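Local coordinates for beta subunit of photoactivated adenylyl cyclase (Beggiatoa sp. PS, PDB 5M2A), which is a blue-light-regulated adenylyl cyclase, in which a flavin-binding BLUF domain probably controls the making of cyclic AMP from ATP by the attached cyclase domain, at residues D62-Y65 against K66-V70; K128-A132 against R133-L137. All coordinates share one frame; numbering follows the deposited sequence.

Both contacts are local, each a turn of continuous chain, and they come in series: residues 62-70 are complete well before 128-137 begin, so neither encloses the other. Contact 1 (62-70) is the end of helix 58-69 of the flavin-binding BLUF domain, packed against both the flavin and strands of the sheet. The chain then runs through strands 77-83 and 97-100 into the long helix 110-129. Contact 2 (128-137) is the turn from that helix into helix 132-139, ahead of strand 150-161 in the cyclase domain and beside the second subunit. The two centres lie about 21 Å apart, the nearest atoms about 9 Å.

Contact 1 of 2, residues D62-Y65 against K66-V70; sequences DKLY and KKILV. With FMN (flavin mononucleotide), chain F.
The carbonyl oxygen of Leu64 takes two backbone N-H groups: a straight one from Ile68, with Ile68 N 2.9 Å from Leu64 O, and a weak, bent one from Lys67 N. This is the last part of helix 58-69 in the BLUF fold, one of the two helices that meet the flavin. Two residues earlier in the helix, Lys66 N bonds to Asp62 O, while the carboxylate of Asp62 is in a salt bridge with Lys6. Leu64 and Ile68 present their ends to the isoalloxazine ring: Leu64 CD1 lies 3.3 Å from C2 of the flavin, and Ile68 CD1 lies 3.6 Å from its N5. With CG1 anti to the carbonyl carbon (chi1 -67°) and an extended chi2, Ile68 reaches the ring with its terminal methyl. The chain of Lys67 bends at chi3, and its NZ makes a weak hydrogen bond to the ribityl O4'. Away from the flavin, Tyr65 packs against Ile77 and Cys79 of strand 77-83 and Leu8 of strand 5-14. Replacing Tyr65 by an alanine would probably leave Leu69 without its ring partner and open a gap against those strands. Leu69 N closes the turn on Tyr65 O, and above one face of the phenol ring, shifted from the middle to one border, Leu69 CG forms a CH-pi contact 4.1 Å from the centroid.

Contact 2 of 2, residues K128-A132 against R133-L137; sequences KYMPA and RVIYL
A helix N-terminus with Pro131 at the N-cap starts helix 132-139, just after the long helix 110-129 gives out, so this is the joint where one helix hands over to the next. Pro131 O accepts from two backbone N-H groups of the first turn. Val134 N, 3.0 Å from Pro131 O, sits well above the carbonyl plane, its N-H pointing to the oxygen at a bent 132°; Ile135 N makes a longer, weak bond. The bond of Tyr136 N to Ala132 O is shorter, at 2.9 Å, and straighter than that of Val134. Met130, just ahead of the cap, packs on this turn through CB and CG, which meet CG1 and CD1 of Ile135: its CB lies 3.8 Å from Ile135 CG1, the two side chains crossing at about a right angle. Tyr129 of the second subunit packs on Met130 and Val134, so the joint lies at the dimer interface, while His269 of strand 266-272 touches Pro131 and Arg133. The Pro131 ring and Val134 run alongside each other in the same direction, with Pro131 CD 4.0 Å from Val134 CG2.

Contact 1 of 2, residues D62-Y65 against K66-V70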
# COMPACT_ATOMS: atom_id res chain seq x y z
N ASP A 62 13.10 21.05 18.69
CA ASP A 62 13.81 20.19 17.73
C ASP A 62 15.06 19.59 18.36
O ASP A 62 15.39 18.43 18.09
CB ASP A 62 14.17 20.99 16.48
CG ASP A 62 12.94 21.39 15.68
OD1 ASP A 62 11.90 20.71 15.80
OD2 ASP A 62 13.02 22.39 14.94
N LYS A 63 15.76 20.35 19.20
CA LYS A 63 16.90 19.80 19.93
C LYS A 63 16.48 18.62 20.79
O LYS A 63 17.15 17.59 20.82
CB LYS A 63 17.55 20.88 20.79
CG LYS A 63 18.20 22.01 20.01
CD LYS A 63 18.81 23.05 20.95
CE LYS A 63 20.04 22.50 21.63
NZ LYS A 63 21.01 21.98 20.62
N LEU A 64 15.37 18.77 21.52
CA LEU A 64 14.91 17.70 22.41
C LEU A 64 14.47 16.48 21.62
O LEU A 64 14.77 15.34 22.00
CB LEU A 64 13.78 18.22 23.29
CG LEU A 64 13.02 17.16 24.10
CD1 LEU A 64 13.97 16.39 24.99
CD2 LEU A 64 11.90 17.81 24.91
N TYR A 65 13.72 16.68 20.53
CA TYR A 65 13.23 15.54 19.77
C TYR A 65 14.37 14.76 19.12
O TYR A 65 14.27 13.54 18.97
CB TYR A 65 12.22 16.01 18.72
CG TYR A 65 11.48 14.88 18.03
CD1 TYR A 65 10.59 14.07 18.73
CD2 TYR A 65 11.67 14.62 16.68
CE1 TYR A 65 9.91 13.04 18.10
CE2 TYR A 65 11.00 13.59 16.04
CZ TYR A 65 10.12 12.80 16.76
OH TYR A 65 9.44 11.77 16.14
N LYS A 66 15.45 15.45 18.73
CA LYS A 66 16.61 14.74 18.22
C LYS A 66 17.17 13.77 19.27
O LYS A 66 17.59 12.66 18.93
CB LYS A 66 17.69 15.74 17.79
CG LYS A 66 17.86 15.83 16.28
CD LYS A 66 18.91 16.86 15.90
CE LYS A 66 18.33 18.26 15.87
NZ LYS A 66 17.32 18.42 14.79
N LYS A 67 17.15 14.17 20.54
CA LYS A 67 17.65 13.30 21.60
C LYS A 67 16.67 12.18 21.90
O LYS A 67 17.08 11.03 22.10
CB LYS A 67 17.93 14.12 22.86
CG LYS A 67 18.85 15.30 22.65
CD LYS A 67 19.12 16.00 23.96
CE LYS A 67 17.82 16.23 24.73
NZ LYS A 67 18.04 17.02 25.97
N ILE A 68 15.38 12.50 21.96
CA ILE A 68 14.37 11.47 22.19
C ILE A 68 14.47 10.38 21.14
O ILE A 68 14.34 9.18 21.45
CB ILE A 68 12.96 12.10 22.23
CG1 ILE A 68 12.81 13.00 23.46
CG2 ILE A 68 11.90 11.03 22.24
CD1 ILE A 68 11.44 13.65 23.57
N LEU A 69 14.73 10.76 19.89
CA LEU A 69 14.79 9.80 18.78
C LEU A 69 15.85 8.72 19.01
O LEU A 69 15.67 7.57 18.59
CB LEU A 69 15.07 10.53 17.47
CG LEU A 69 13.90 11.19 16.74
CD1 LEU A 69 14.42 12.03 15.58
CD2 LEU A 69 12.93 10.14 16.24
N VAL A 70 16.96 9.07 19.66
CA VAL A 70 18.03 8.12 19.89
C VAL A 70 17.95 7.49 21.28
O VAL A 70 18.88 6.79 21.69
CB VAL A 70 19.41 8.77 19.65
CG1 VAL A 70 20.44 7.71 19.27
CG2 VAL A 70 19.31 9.81 18.55
N1 FMN F . 13.93 14.25 27.97
C2 FMN F . 13.61 15.58 28.15
O2 FMN F . 14.46 16.38 28.49
N3 FMN F . 12.32 16.02 27.93
C4 FMN F . 11.35 15.12 27.53
O4 FMN F . 10.19 15.50 27.33
C4A FMN F . 11.67 13.78 27.35
N5 FMN F . 10.69 12.90 26.96
C5A FMN F . 11.00 11.58 26.78
C6 FMN F . 10.00 10.71 26.38
C7 FMN F . 10.29 9.36 26.19
C7M FMN F . 9.20 8.44 25.76
C8 FMN F . 11.59 8.90 26.41
C8M FMN F . 11.92 7.45 26.21
C9 FMN F . 12.59 9.78 26.81
C9A FMN F . 12.30 11.13 26.99
N10 FMN F . 13.29 12.00 27.38
C10 FMN F . 12.97 13.34 27.57
C1' FMN F . 14.68 11.48 27.63
C2' FMN F . 15.72 11.98 26.64
O2' FMN F . 15.77 11.12 25.53
C3' FMN F . 17.08 12.00 27.34
O3' FMN F . 17.27 10.75 27.99
C4' FMN F . 17.14 13.12 28.37
O4' FMN F . 16.91 14.35 27.73
C5' FMN F . 18.49 13.16 29.07
O5' FMN F . 19.50 13.37 28.10
P FMN F . 21.00 13.72 28.54
O1P FMN F . 21.07 15.18 28.90
O2P FMN F . 21.38 12.88 29.75
O3P FMN F . 21.94 13.42 27.39

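Contact 2 of 2, residues K128-A132 against R133-L137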
# COMPACT_ATOMS: atom_id res chain seq x y z
N LYS A 128 2.50 -0.30 8.42
CA LYS A 128 3.34 -1.26 7.72
C LYS A 128 2.99 -1.35 6.24
O LYS A 128 3.86 -1.71 5.44
CB LYS A 128 3.22 -2.64 8.36
CG LYS A 128 3.55 -2.66 9.84
CD LYS A 128 3.56 -4.10 10.36
CE LYS A 128 3.92 -4.15 11.83
NZ LYS A 128 5.21 -3.48 12.07
N TYR A 129 1.75 -1.07 5.86
CA TYR A 129 1.36 -1.16 4.45
C TYR A 129 1.64 0.11 3.66
O TYR A 129 1.42 0.13 2.45
CB TYR A 129 -0.13 -1.51 4.34
CG TYR A 129 -0.46 -2.91 4.78
CD1 TYR A 129 -0.60 -3.23 6.12
CD2 TYR A 129 -0.62 -3.94 3.84
CE1 TYR A 129 -0.89 -4.51 6.53
CE2 TYR A 129 -0.91 -5.23 4.24
CZ TYR A 129 -1.05 -5.51 5.59
OH TYR A 129 -1.34 -6.79 5.99
N MET A 130 2.11 1.16 4.31
CA MET A 130 2.30 2.41 3.59
C MET A 130 3.56 2.36 2.74
O MET A 130 4.55 1.73 3.11
CB MET A 130 2.40 3.57 4.56
CG MET A 130 1.18 3.70 5.47
SD MET A 130 -0.34 3.83 4.52
CE MET A 130 -0.16 5.40 3.87
N PRO A 131 3.56 3.03 1.58
CA PRO A 131 4.83 3.28 0.89
C PRO A 131 5.72 4.13 1.79
O PRO A 131 5.22 4.95 2.56
CB PRO A 131 4.41 4.04 -0.38
CG PRO A 131 2.92 3.81 -0.52
CD PRO A 131 2.40 3.60 0.88
N ALA A 132 7.03 3.92 1.70
CA ALA A 132 7.93 4.61 2.62
C ALA A 132 7.82 6.13 2.49
O ALA A 132 7.98 6.87 3.47
CB ALA A 132 9.37 4.16 2.39
N ARG A 133 7.54 6.61 1.27
CA ARG A 133 7.38 8.04 1.05
C ARG A 133 6.25 8.62 1.89
O ARG A 133 6.35 9.74 2.41
CB ARG A 133 7.14 8.28 -0.45
CG ARG A 133 6.73 9.68 -0.83
CD ARG A 133 7.81 10.69 -0.53
NE ARG A 133 7.48 11.99 -1.08
CZ ARG A 133 8.17 13.10 -0.86
NH1 ARG A 133 9.25 13.06 -0.08
NH2 ARG A 133 7.79 14.24 -1.40
N VAL A 134 5.17 7.86 2.07
CA VAL A 134 4.05 8.38 2.86
C VAL A 134 4.44 8.49 4.33
O VAL A 134 4.11 9.47 5.01
CB VAL A 134 2.82 7.48 2.68
CG1 VAL A 134 1.79 7.91 3.68
CG2 VAL A 134 2.27 7.58 1.26
N ILE A 135 5.14 7.47 4.85
CA ILE A 135 5.59 7.52 6.24
C ILE A 135 6.54 8.69 6.44
O ILE A 135 6.49 9.39 7.46
CB ILE A 135 6.25 6.17 6.62
CG1 ILE A 135 5.20 5.06 6.61
CG2 ILE A 135 6.96 6.27 7.97
CD1 ILE A 135 4.05 5.28 7.58
N TYR A 136 7.43 8.92 5.47
CA TYR A 136 8.34 10.06 5.54
C TYR A 136 7.58 11.37 5.65
O TYR A 136 7.86 12.20 6.52
CB TYR A 136 9.25 10.05 4.31
CG TYR A 136 10.19 11.23 4.26
CD1 TYR A 136 11.40 11.20 4.94
CD2 TYR A 136 9.86 12.36 3.53
CE1 TYR A 136 12.25 12.28 4.90
CE2 TYR A 136 10.71 13.44 3.48
CZ TYR A 136 11.91 13.40 4.17
OH TYR A 136 12.76 14.48 4.12
N LEU A 137 6.59 11.58 4.77
CA LEU A 137 5.83 12.82 4.78
C LEU A 137 5.13 13.03 6.12
O LEU A 137 5.13 14.14 6.66
CB LEU A 137 4.81 12.83 3.65
CG LEU A 137 5.42 12.98 2.26
CD1 LEU A 137 4.37 12.74 1.19
CD2 LEU A 137 6.06 14.36 2.09